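PDB 4K3Y: neuraminidase from Influenza A virus, which forms the neuraminidase-like surface glycoprotein of a bat virus, with a sialidase-type beta-propeller whose own substrate is uncertain. Local coordinates for residues L40-F45 with F56-G61; G140-Q145 with I160-T165. All coordinates share one frame; numbering follows the deposited sequence.

Interaction 1 of 2, residues L40-F45 with F56-G61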
# COMPACT_ATOMS: atom_id res chain seq x y z
N LEU C 40 -6.89 8.82 16.51
CA LEU C 40 -7.19 8.54 17.91
C LEU C 40 -8.01 7.27 18.01
O LEU C 40 -9.08 7.17 17.43
CB LEU C 40 -7.96 9.70 18.56
CG LEU C 40 -7.15 10.80 19.24
CD1 LEU C 40 -5.88 11.12 18.46
CD2 LEU C 40 -8.00 12.04 19.39
N THR C 41 -7.51 6.29 18.75
CA THR C 41 -8.15 4.99 18.84
C THR C 41 -8.79 4.75 20.20
O THR C 41 -8.35 5.31 21.21
CB THR C 41 -7.14 3.88 18.62
OG1 THR C 41 -6.20 3.87 19.71
CG2 THR C 41 -6.40 4.11 17.33
N ARG C 42 -9.82 3.91 20.21
CA ARG C 42 -10.41 3.40 21.44
C ARG C 42 -11.01 2.00 21.20
O ARG C 42 -11.22 1.60 20.05
CB ARG C 42 -11.44 4.38 22.02
CG ARG C 42 -12.74 4.54 21.22
CD ARG C 42 -13.77 5.33 22.04
NE ARG C 42 -15.15 4.93 21.74
CZ ARG C 42 -15.77 3.89 22.29
NH1 ARG C 42 -15.14 3.13 23.17
NH2 ARG C 42 -17.02 3.62 21.96
N GLN C 43 -11.27 1.27 22.29
CA GLN C 43 -11.74 -0.11 22.20
C GLN C 43 -10.79 -0.94 21.32
O GLN C 43 -11.22 -1.70 20.45
CB GLN C 43 -13.19 -0.18 21.71
CG GLN C 43 -14.01 -1.38 22.26
CD GLN C 43 -14.45 -2.38 21.17
OE1 GLN C 43 -15.64 -2.60 20.96
NE2 GLN C 43 -13.48 -3.01 20.51
N ASN C 44 -9.49 -0.82 21.56
CA ASN C 44 -8.53 -1.64 20.84
C ASN C 44 -8.62 -3.11 21.25
O ASN C 44 -9.00 -3.44 22.38
CB ASN C 44 -7.11 -1.11 21.02
CG ASN C 44 -6.96 0.31 20.55
OD1 ASN C 44 -6.57 0.55 19.41
ND2 ASN C 44 -7.28 1.27 21.41
N PHE C 45 -8.30 -3.98 20.31
CA PHE C 45 -8.10 -5.39 20.59
C PHE C 45 -7.39 -6.01 19.38
O PHE C 45 -7.32 -5.41 18.30
CB PHE C 45 -9.43 -6.12 20.89
CG PHE C 45 -10.31 -6.27 19.69
CD1 PHE C 45 -11.20 -5.26 19.33
CD2 PHE C 45 -10.26 -7.43 18.91
CE1 PHE C 45 -12.03 -5.40 18.21
CE2 PHE C 45 -11.07 -7.57 17.79
CZ PHE C 45 -11.97 -6.56 17.44
N PHE C 56 -7.66 -4.12 15.69
CA PHE C 56 -8.96 -3.51 15.48
C PHE C 56 -9.24 -2.43 16.51
O PHE C 56 -8.78 -2.52 17.66
CB PHE C 56 -10.03 -4.58 15.50
CG PHE C 56 -9.98 -5.46 14.32
CD1 PHE C 56 -9.05 -6.50 14.25
CD2 PHE C 56 -10.83 -5.23 13.25
CE1 PHE C 56 -9.00 -7.30 13.14
CE2 PHE C 56 -10.77 -6.03 12.13
CZ PHE C 56 -9.86 -7.07 12.08
N PHE C 57 -9.99 -1.42 16.10
CA PHE C 57 -10.36 -0.33 17.00
C PHE C 57 -11.49 0.53 16.45
O PHE C 57 -11.89 0.41 15.28
CB PHE C 57 -9.15 0.55 17.30
CG PHE C 57 -8.56 1.21 16.10
CD1 PHE C 57 -9.05 2.44 15.65
CD2 PHE C 57 -7.52 0.62 15.40
CE1 PHE C 57 -8.50 3.07 14.54
CE2 PHE C 57 -6.97 1.24 14.27
CZ PHE C 57 -7.46 2.46 13.84
N VAL C 58 -11.99 1.40 17.32
CA VAL C 58 -12.98 2.41 16.94
C VAL C 58 -12.29 3.77 17.00
O VAL C 58 -11.50 4.02 17.90
CB VAL C 58 -14.22 2.34 17.85
CG1 VAL C 58 -15.20 3.45 17.51
CG2 VAL C 58 -14.88 0.95 17.74
N SER C 59 -12.56 4.64 16.04
CA SER C 59 -11.82 5.90 15.93
C SER C 59 -12.47 7.03 16.73
O SER C 59 -13.65 6.95 17.08
CB SER C 59 -11.78 6.36 14.50
OG SER C 59 -13.11 6.65 14.10
N MET C 60 -11.68 8.07 17.01
CA MET C 60 -12.15 9.30 17.64
C MET C 60 -11.67 10.51 16.82
O MET C 60 -12.02 11.65 17.12
CB MET C 60 -11.65 9.41 19.08
CG MET C 60 -11.97 8.23 19.99
SD MET C 60 -10.98 8.25 21.51
CE MET C 60 -11.34 9.88 22.16
N GLY C 61 -10.85 10.25 15.80
CA GLY C 61 -10.43 11.29 14.88
C GLY C 61 -9.00 11.79 15.00
O GLY C 61 -8.08 11.03 15.25
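Thr41 CG2 rests over one face of the Phe57 ring, displaced toward the rim and 3.7 Å from the ring centroid, a CH-pi contact between neighbouring antiparallel strands. Followed outward from CB, Phe57 meets segment 40-45 at most of its atoms. Its CB lies 3.3 Å from Asn44 OD1 and also close to Arg42 O; CG is shared between that amide oxygen and Thr41 CG2, and CD2 is near both as well. Phe57 CD1 and CE1 each lie 3.6 Å from Thr41 CG2, and CZ 4.0 Å from it. A chi1 of 61° sets CG between the backbone N and the carbonyl carbon, and the ring runs alongside the Asn44 side chain, the amide and ring planes 35° apart. The amide is itself gripped: ND2 donates to Thr41 OG1 and to Glu339, and OD1 accepts from Arg55.

On the opposite face of the sheet from Thr41, Phe56 CB sits above the Phe45 ring, 3.7 Å from its centroid, whereas the two rings are nearly parallel but slid apart. Paired backbone bonds join Arg42 to Val58 and Phe45 to Phe56. Between these pairs segment 40-45 carries one residue more than its partner, a beta bulge at which Gln43 takes a positive phi of 53°. The chemistry is thus divided: apolar surfaces pack ring against methyl or methylene, while the buried Asn44 amide is hydrogen-bonded through both atoms, fixing its rotation.

Interaction 2 of 2, residues G140-Q145 with I160-T165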
# COMPACT_ATOMS: atom_id res chain seq x y z
N GLY C 140 -31.80 -3.86 25.13
CA GLY C 140 -30.63 -3.24 24.53
C GLY C 140 -29.96 -2.26 25.47
O GLY C 140 -30.45 -2.01 26.57
N PRO C 141 -28.83 -1.68 25.03
CA PRO C 141 -28.29 -1.92 23.70
C PRO C 141 -27.45 -3.20 23.67
O PRO C 141 -26.89 -3.60 24.71
CB PRO C 141 -27.41 -0.69 23.48
CG PRO C 141 -26.83 -0.44 24.85
CD PRO C 141 -27.90 -0.87 25.85
N LEU C 142 -27.38 -3.85 22.52
CA LEU C 142 -26.53 -5.03 22.34
C LEU C 142 -25.06 -4.67 22.55
O LEU C 142 -24.63 -3.54 22.28
CB LEU C 142 -26.73 -5.63 20.94
CG LEU C 142 -27.59 -6.90 20.82
CD1 LEU C 142 -28.60 -7.04 21.96
CD2 LEU C 142 -28.30 -6.95 19.48
N ARG C 143 -24.28 -5.64 23.04
CA ARG C 143 -22.86 -5.43 23.31
C ARG C 143 -22.00 -6.60 22.84
O ARG C 143 -22.17 -7.74 23.30
CB ARG C 143 -22.63 -5.28 24.82
CG ARG C 143 -23.11 -3.98 25.44
CD ARG C 143 -23.50 -4.24 26.90
NE ARG C 143 -24.95 -4.33 27.00
CZ ARG C 143 -25.61 -5.08 27.88
NH1 ARG C 143 -24.96 -5.83 28.75
NH2 ARG C 143 -26.93 -5.07 27.87
N THR C 144 -21.05 -6.31 21.94
CA THR C 144 -20.05 -7.33 21.57
C THR C 144 -19.01 -7.56 22.67
O THR C 144 -18.99 -6.84 23.68
CB THR C 144 -19.30 -6.94 20.29
OG1 THR C 144 -18.27 -5.98 20.60
CG2 THR C 144 -20.26 -6.36 19.27
N GLN C 145 -18.14 -8.54 22.48
CA GLN C 145 -17.19 -8.89 23.53
C GLN C 145 -15.96 -7.98 23.52
O GLN C 145 -15.09 -8.11 24.40
CB GLN C 145 -16.78 -10.35 23.43
CG GLN C 145 -16.55 -10.81 22.01
CD GLN C 145 -16.21 -12.28 21.93
OE1 GLN C 145 -16.53 -12.95 20.93
NE2 GLN C 145 -15.55 -12.80 22.96
N ILE C 160 -22.66 -12.33 22.84
CA ILE C 160 -23.29 -11.01 22.80
C ILE C 160 -24.16 -10.76 24.03
O ILE C 160 -24.89 -11.64 24.48
CB ILE C 160 -24.12 -10.82 21.52
CG1 ILE C 160 -23.21 -10.94 20.30
CG2 ILE C 160 -24.86 -9.47 21.52
CD1 ILE C 160 -23.90 -10.67 19.00
N ALA C 161 -24.08 -9.54 24.56
CA ALA C 161 -24.80 -9.18 25.78
C ALA C 161 -26.02 -8.31 25.49
O ALA C 161 -25.97 -7.41 24.64
CB ALA C 161 -23.86 -8.47 26.74
N ASP C 162 -27.10 -8.58 26.22
CA ASP C 162 -28.30 -7.75 26.20
C ASP C 162 -28.65 -7.37 27.64
O ASP C 162 -27.93 -7.73 28.58
CB ASP C 162 -29.46 -8.51 25.55
CG ASP C 162 -30.50 -7.58 24.93
OD1 ASP C 162 -30.56 -6.39 25.30
OD2 ASP C 162 -31.26 -8.06 24.06
N GLY C 163 -29.75 -6.64 27.81
CA GLY C 163 -30.16 -6.15 29.11
C GLY C 163 -29.91 -4.66 29.25
O GLY C 163 -29.05 -4.10 28.57
N THR C 164 -30.67 -4.01 30.13
CA THR C 164 -30.54 -2.57 30.32
C THR C 164 -29.71 -2.21 31.56
O THR C 164 -29.25 -1.08 31.69
CB THR C 164 -31.91 -1.89 30.40
OG1 THR C 164 -32.75 -2.61 31.32
CG2 THR C 164 -32.57 -1.86 29.03
N THR C 165 -29.52 -3.19 32.44
CA THR C 165 -28.75 -3.02 33.67
C THR C 165 -27.78 -4.21 33.81
O THR C 165 -28.02 -5.27 33.22
CB THR C 165 -29.72 -2.88 34.89
OG1 THR C 165 -29.00 -3.07 36.11
CG2 THR C 165 -30.82 -3.91 34.82
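Arg143 and Ala161 face each other as a single antiparallel hydrogen-bonded pair, with Arg143 N donating to Ala161 O and Ala161 N returning a nearly straight bond (171°) to Arg143 O. The Arg143 side chain then folds back over the strand it has just joined. A bend at chi3 (-102°) brings Arg143 NE to a hydrogen bond with Pro141 O, 3.1 Å away, within its own segment, and one face of the guanidinium is covered by Ala161 CB and Asp162 N. The methyl carbon Ala161 CB comes within 3.5 Å of Arg143 NH1, the nitrogen that also forms a salt bridge with Glu195. The group is therefore held at NE and NH1, with part of one face over the strand; the placement of NH2, crowded against Gly163, is doubtful.

Asp162 anchors the loop near Gly140. Its CG is anti to the backbone N (chi1 -154°), and OD1 accepts two backbone N-H groups: Gly140 N, 2.8 Å from Asp162 OD1, on the syn lone pair, and Gly163 N on the anti side, well out of the carboxylate plane. Asp162 OD2 takes Asn138 N, so this buried carboxylate collects three amides, which would tend to stabilise its negative charge. Leu142 CD1 packs 3.5 Å from Asp162 OD2, and Leu142 CG meets Ile160 CG2 at 3.8 Å. The cis peptide bond between Gly140 and Pro141 lies between the anchored glycine and the bridge. A loop pinned by one beta bridge beside strand 155-162, ahead of that sheet's first strand 150-152, is a blade-to-blade connection of the six-bladed neuraminidase propeller.

Interactions 1 and 2 lie in different parts of one propeller, their centres about 20 Å apart, and follow one another along the chain. Interaction 1 joins the first two strands of the sheet 40-48, 53-61, 78-83, 94-98; interaction 2 sets the loop after strand 129-134 against strand 155-162 of a later sheet. The sheet that begins with strand 101-106 comes between them in sequence and links them in space: Gln43 bonds to Ala102 N, and Thr144 to Ser101. There the two contacts just touch, Gln43 OE1 lying 4.3 Å from Thr144 OG1 as plain packing. A contact within one blade and one between a connecting loop and a later blade thus both border strand 101-106.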